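Local coordinates for NIF3-related protein (Bacillus cereus, PDB 2GX8) that is of unknown function but, as a Nif3-family member, carries a conserved dimetal site occupied by zinc, together with a probable regulatory domain, at residues A324-M337 with M347-V359. Sequence-based numbering, arbitrary orientation.
With ZN (zinc ion), chain L.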
loop_
_atom_site.group_PDB
_atom_site.type_symbol
_atom_site.label_atom_id
_atom_site.label_comp_id
_atom_site.label_asym_id
_atom_site.label_seq_id
_atom_site.Cartn_x
_atom_site.Cartn_y
_atom_site.Cartn_z
ATOM N N ALA C 324 -13.234 -22.070 17.130
ATOM C CA ALA C 324 -14.045 -23.268 17.401
ATOM C C ALA C 324 -13.339 -24.271 18.319
ATOM O O ALA C 324 -13.956 -24.793 19.231
ATOM C CB ALA C 324 -14.473 -23.925 16.104
ATOM N N LYS C 325 -12.046 -24.507 18.096
ATOM C CA LYS C 325 -11.256 -25.411 18.934
ATOM C C LYS C 325 -10.877 -24.776 20.282
ATOM O O LYS C 325 -10.914 -25.434 21.322
ATOM C CB LYS C 325 -9.991 -25.858 18.207
ATOM C CG LYS C 325 -9.241 -26.989 18.924
ATOM C CD LYS C 325 -10.086 -28.244 18.925
ATOM C CE LYS C 325 -9.573 -29.314 19.882
ATOM N NZ LYS C 325 -10.455 -30.514 19.681
ATOM N N PHE C 326 -10.498 -23.501 20.263
ATOM C CA PHE C 326 -10.145 -22.803 21.504
ATOM C C PHE C 326 -11.322 -22.863 22.489
ATOM O O PHE C 326 -11.125 -23.171 23.650
ATOM C CB PHE C 326 -9.723 -21.351 21.213
ATOM C CG PHE C 326 -9.502 -20.520 22.454
ATOM C CD1 PHE C 326 -10.331 -19.419 22.731
ATOM C CD2 PHE C 326 -8.483 -20.847 23.356
ATOM C CE1 PHE C 326 -10.140 -18.642 23.865
ATOM C CE2 PHE C 326 -8.281 -20.085 24.507
ATOM C CZ PHE C 326 -9.110 -18.979 24.768
ATOM N N LYS C 327 -12.533 -22.570 21.996
ATOM C CA LYS C 327 -13.772 -22.664 22.768
ATOM C C LYS C 327 -14.170 -24.128 23.092
ATOM O O LYS C 327 -15.201 -24.378 23.722
ATOM C CB LYS C 327 -14.914 -22.003 22.015
ATOM C CG LYS C 327 -14.749 -20.526 21.723
ATOM C CD LYS C 327 -14.906 -19.708 22.961
ATOM C CE LYS C 327 -15.166 -18.247 22.634
ATOM N NZ LYS C 327 -16.510 -17.975 22.000
ATOM N N GLY C 328 -13.387 -25.096 22.629
ATOM C CA GLY C 328 -13.636 -26.494 22.976
ATOM C C GLY C 328 -14.575 -27.359 22.154
ATOM O O GLY C 328 -14.952 -28.426 22.610
ATOM N N ALA C 329 -14.928 -26.941 20.944
ATOM C CA ALA C 329 -15.814 -27.723 20.088
ATOM C C ALA C 329 -15.206 -29.065 19.801
ATOM O O ALA C 329 -13.981 -29.218 19.756
ATOM C CB ALA C 329 -16.080 -26.981 18.763
ATOM N N ASP C 330 -16.083 -30.049 19.638
ATOM C CA ASP C 330 -15.716 -31.421 19.308
ATOM C C ASP C 330 -15.865 -31.561 17.804
ATOM O O ASP C 330 -15.172 -32.377 17.180
ATOM C CB ASP C 330 -16.663 -32.414 19.987
ATOM C CG ASP C 330 -16.412 -32.547 21.472
ATOM O OD1 ASP C 330 -15.227 -32.629 21.880
ATOM O OD2 ASP C 330 -17.404 -32.606 22.238
ATOM N N VAL C 331 -16.773 -30.756 17.245
ATOM C CA VAL C 331 -17.102 -30.760 15.837
ATOM C C VAL C 331 -17.510 -29.347 15.412
ATOM O O VAL C 331 -18.086 -28.603 16.194
ATOM C CB VAL C 331 -18.271 -31.735 15.538
ATOM C CG1 VAL C 331 -19.502 -31.290 16.229
ATOM C CG2 VAL C 331 -18.548 -31.842 14.030
ATOM N N TYR C 332 -17.240 -28.993 14.168
ATOM C CA TYR C 332 -17.579 -27.667 13.651
ATOM C C TYR C 332 -18.416 -27.790 12.372
ATOM O O TYR C 332 -17.983 -28.385 11.412
ATOM C CB TYR C 332 -16.281 -26.869 13.449
ATOM C CG TYR C 332 -16.387 -25.432 12.907
ATOM C CD1 TYR C 332 -15.402 -24.935 12.055
ATOM C CD2 TYR C 332 -17.455 -24.576 13.247
ATOM C CE1 TYR C 332 -15.453 -23.615 11.556
ATOM C CE2 TYR C 332 -17.524 -23.220 12.723
ATOM C CZ TYR C 332 -16.515 -22.773 11.881
ATOM O OH TYR C 332 -16.506 -21.476 11.344
ATOM N N VAL C 333 -19.612 -27.212 12.364
ATOM C CA VAL C 333 -20.506 -27.278 11.215
ATOM C C VAL C 333 -20.487 -25.967 10.459
ATOM O O VAL C 333 -21.058 -25.000 10.931
ATOM C CB VAL C 333 -21.971 -27.508 11.655
ATOM C CG1 VAL C 333 -22.890 -27.531 10.448
ATOM C CG2 VAL C 333 -22.093 -28.775 12.435
ATOM N N THR C 334 -19.882 -25.950 9.269
ATOM C CA THR C 334 -19.769 -24.729 8.465
ATOM C C THR C 334 -19.648 -25.058 6.973
ATOM O O THR C 334 -19.352 -26.199 6.621
ATOM C CB THR C 334 -18.541 -23.908 8.948
ATOM O OG1 THR C 334 -18.552 -22.581 8.385
ATOM C CG2 THR C 334 -17.233 -24.643 8.648
ATOM N N GLY C 335 -19.846 -24.076 6.091
ATOM C CA GLY C 335 -19.746 -24.310 4.659
ATOM C C GLY C 335 -18.418 -23.925 4.038
ATOM O O GLY C 335 -17.551 -23.324 4.680
ATOM N N ASP C 336 -18.256 -24.304 2.779
ATOM C CA ASP C 336 -17.090 -23.938 1.969
ATOM C C ASP C 336 -15.743 -24.362 2.496
ATOM O O ASP C 336 -14.755 -23.690 2.286
ATOM C CB ASP C 336 -17.101 -22.434 1.717
ATOM C CG ASP C 336 -18.258 -22.005 0.850
ATOM O OD1 ASP C 336 -18.668 -22.830 -0.006
ATOM O OD2 ASP C 336 -18.752 -20.845 1.034
ATOM N N MET C 337 -15.683 -25.513 3.136
ATOM C CA MET C 337 -14.427 -25.959 3.724
ATOM C C MET C 337 -13.279 -26.184 2.700
ATOM O O MET C 337 -13.381 -27.056 1.820
ATOM C CB MET C 337 -14.701 -27.214 4.553
ATOM C CG MET C 337 -13.641 -27.498 5.549
ATOM S SD MET C 337 -13.472 -26.127 6.717
ATOM C CE MET C 337 -11.884 -26.593 7.229
ATOM N N MET C 347 -5.220 -31.258 12.245
ATOM C CA MET C 347 -4.074 -30.937 13.131
ATOM C C MET C 347 -4.479 -30.293 14.459
ATOM O O MET C 347 -3.789 -30.457 15.457
ATOM C CB MET C 347 -3.015 -30.063 12.412
ATOM C CG MET C 347 -2.118 -30.888 11.486
ATOM S SD MET C 347 -0.718 -30.038 10.761
ATOM C CE MET C 347 -1.627 -28.785 9.882
ATOM N N LEU C 348 -5.569 -29.526 14.479
ATOM C CA LEU C 348 -6.049 -28.938 15.731
ATOM C C LEU C 348 -6.764 -30.007 16.567
ATOM O O LEU C 348 -6.862 -29.886 17.782
ATOM C CB LEU C 348 -7.023 -27.794 15.475
ATOM C CG LEU C 348 -6.515 -26.501 14.834
ATOM C CD1 LEU C 348 -7.685 -25.566 14.560
ATOM C CD2 LEU C 348 -5.468 -25.813 15.722
ATOM N N GLY C 349 -7.236 -31.059 15.905
ATOM C CA GLY C 349 -8.028 -32.106 16.552
ATOM C C GLY C 349 -9.510 -31.735 16.479
ATOM O O GLY C 349 -10.294 -32.152 17.317
ATOM N N LEU C 350 -9.895 -30.945 15.464
ATOM C CA LEU C 350 -11.276 -30.507 15.282
ATOM C C LEU C 350 -12.005 -31.255 14.162
ATOM O O LEU C 350 -11.544 -31.284 13.010
ATOM C CB LEU C 350 -11.304 -29.002 14.962
ATOM C CG LEU C 350 -12.662 -28.343 14.750
ATOM C CD1 LEU C 350 -13.426 -28.230 16.057
ATOM C CD2 LEU C 350 -12.455 -26.959 14.145
ATOM N N ASN C 351 -13.154 -31.842 14.481
ATOM C CA ASN C 351 -13.949 -32.502 13.480
ATOM C C ASN C 351 -14.773 -31.459 12.752
ATOM O O ASN C 351 -14.996 -30.370 13.276
ATOM C CB ASN C 351 -14.856 -33.510 14.135
ATOM C CG ASN C 351 -14.089 -34.615 14.799
ATOM O OD1 ASN C 351 -12.935 -34.895 14.447
ATOM N ND2 ASN C 351 -14.724 -35.269 15.735
ATOM N N ILE C 352 -15.217 -31.793 11.548
ATOM C CA ILE C 352 -15.970 -30.858 10.754
ATOM C C ILE C 352 -17.046 -31.576 10.005
ATOM O O ILE C 352 -16.847 -32.690 9.562
ATOM C CB ILE C 352 -15.063 -30.158 9.694
ATOM C CG1 ILE C 352 -13.774 -29.652 10.357
ATOM C CG2 ILE C 352 -15.825 -29.072 8.914
ATOM C CD1 ILE C 352 -13.466 -28.267 10.077
ATOM N N VAL C 353 -18.213 -30.957 9.924
ATOM C CA VAL C 353 -19.251 -31.435 9.040
ATOM C C VAL C 353 -19.583 -30.222 8.162
ATOM O O VAL C 353 -19.857 -29.177 8.681
ATOM C CB VAL C 353 -20.496 -31.871 9.764
ATOM C CG1 VAL C 353 -21.506 -32.274 8.742
ATOM C CG2 VAL C 353 -20.184 -33.086 10.745
ATOM N N ASP C 354 -19.558 -30.386 6.847
ATOM C CA ASP C 354 -19.808 -29.303 5.886
ATOM C C ASP C 354 -21.073 -29.692 5.154
ATOM O O ASP C 354 -21.037 -30.468 4.207
ATOM C CB ASP C 354 -18.640 -29.186 4.898
ATOM C CG ASP C 354 -18.793 -28.055 3.896
ATOM O OD1 ASP C 354 -19.882 -27.458 3.782
ATOM O OD2 ASP C 354 -17.792 -27.720 3.209
ATOM N N PRO C 355 -22.201 -29.129 5.577
ATOM C CA PRO C 355 -23.448 -29.428 4.907
ATOM C C PRO C 355 -23.664 -28.481 3.727
ATOM O O PRO C 355 -24.663 -28.596 3.041
ATOM C CB PRO C 355 -24.479 -29.153 5.993
ATOM C CG PRO C 355 -23.860 -28.070 6.856
ATOM C CD PRO C 355 -22.369 -28.152 6.675
ATOM N N GLY C 356 -22.733 -27.556 3.482
ATOM C CA GLY C 356 -22.855 -26.614 2.384
ATOM C C GLY C 356 -23.305 -25.253 2.877
ATOM O O GLY C 356 -24.073 -25.135 3.845
ATOM N N HIS C 357 -22.824 -24.217 2.195
ATOM C CA HIS C 357 -23.134 -22.831 2.492
ATOM C C HIS C 357 -24.665 -22.602 2.413
ATOM O O HIS C 357 -25.224 -21.809 3.149
ATOM C CB HIS C 357 -22.428 -21.977 1.433
ATOM C CG HIS C 357 -22.321 -20.522 1.752
ATOM N ND1 HIS C 357 -21.159 -19.809 1.537
ATOM C CD2 HIS C 357 -23.227 -19.629 2.218
ATOM C CE1 HIS C 357 -21.351 -18.542 1.851
ATOM N NE2 HIS C 357 -22.595 -18.411 2.289
ATOM N N ASN C 358 -25.332 -23.341 1.537
ATOM C CA ASN C 358 -26.753 -23.180 1.326
ATOM C C ASN C 358 -27.632 -23.509 2.518
ATOM O O ASN C 358 -28.817 -23.257 2.445
ATOM C CB ASN C 358 -27.201 -23.980 0.108
ATOM C CG ASN C 358 -28.615 -23.662 -0.323
ATOM O OD1 ASN C 358 -28.875 -22.619 -0.935
ATOM N ND2 ASN C 358 -29.534 -24.577 -0.040
ATOM N N VAL C 359 -27.083 -24.047 3.609
ATOM C CA VAL C 359 -27.914 -24.323 4.778
ATOM C C VAL C 359 -28.387 -23.027 5.455
ATOM O O VAL C 359 -29.226 -23.058 6.342
ATOM C CB VAL C 359 -27.248 -25.293 5.807
ATOM C CG1 VAL C 359 -26.831 -26.574 5.117
ATOM C CG2 VAL C 359 -26.060 -24.656 6.500
HETATM ZN ZN ZN L . -23.377 -16.585 3.086
HETATM O O HOH W 1 -20.944 -24.846 -0.172
HETATM O O HOH W 2 -19.427 -26.585 1.241
#
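D336 OD2 comes to the edge of the H357 imidazole, near its plane, the carboxylate and ring planes 59° apart, while Y339 of the second subunit stacks on the ring. T334 CG2 lies above one face of the Y332 ring and A324 CB above the opposite one, both offset toward the rim; L350 CD2 and I352 CD1 approach obliquely. Y332 lies in the first strand of a beta-alpha-beta unit, parallel strands 331-335 and 351-354 joined through helix 339-348. It illustrates how the segment after one parallel strand carries a zinc ligand, H357, and that after its neighbour the carboxylate holding it. Y332 N donates to N351 O (2.8 Å), V353 N to Y332 O (3.0 Å) and T334 N to V353 O. V331, N351 and V353 pack on the face turned to helix 281-292; on the other, I352 CD1 meets M337 CE at 3.7 Å. At the end of strand 351-354, the first torsion of D354 (chi1 -178°) swings its carboxylate across to the other strand's end: OD1 accepts from G356 N in an Asx turn, and OD2 accepts from M337 N (3.1 Å) from above the carboxylate plane and is salt-bridged to R298. H357 NE2 binds zinc, a site completed by H93 and E360. Together with that zinc bond, a nearly straight 2.7 Å bond from H357 ND1 to D336 OD2, on the syn side but 34° out of the carboxylate plane, holds the ring's orientation.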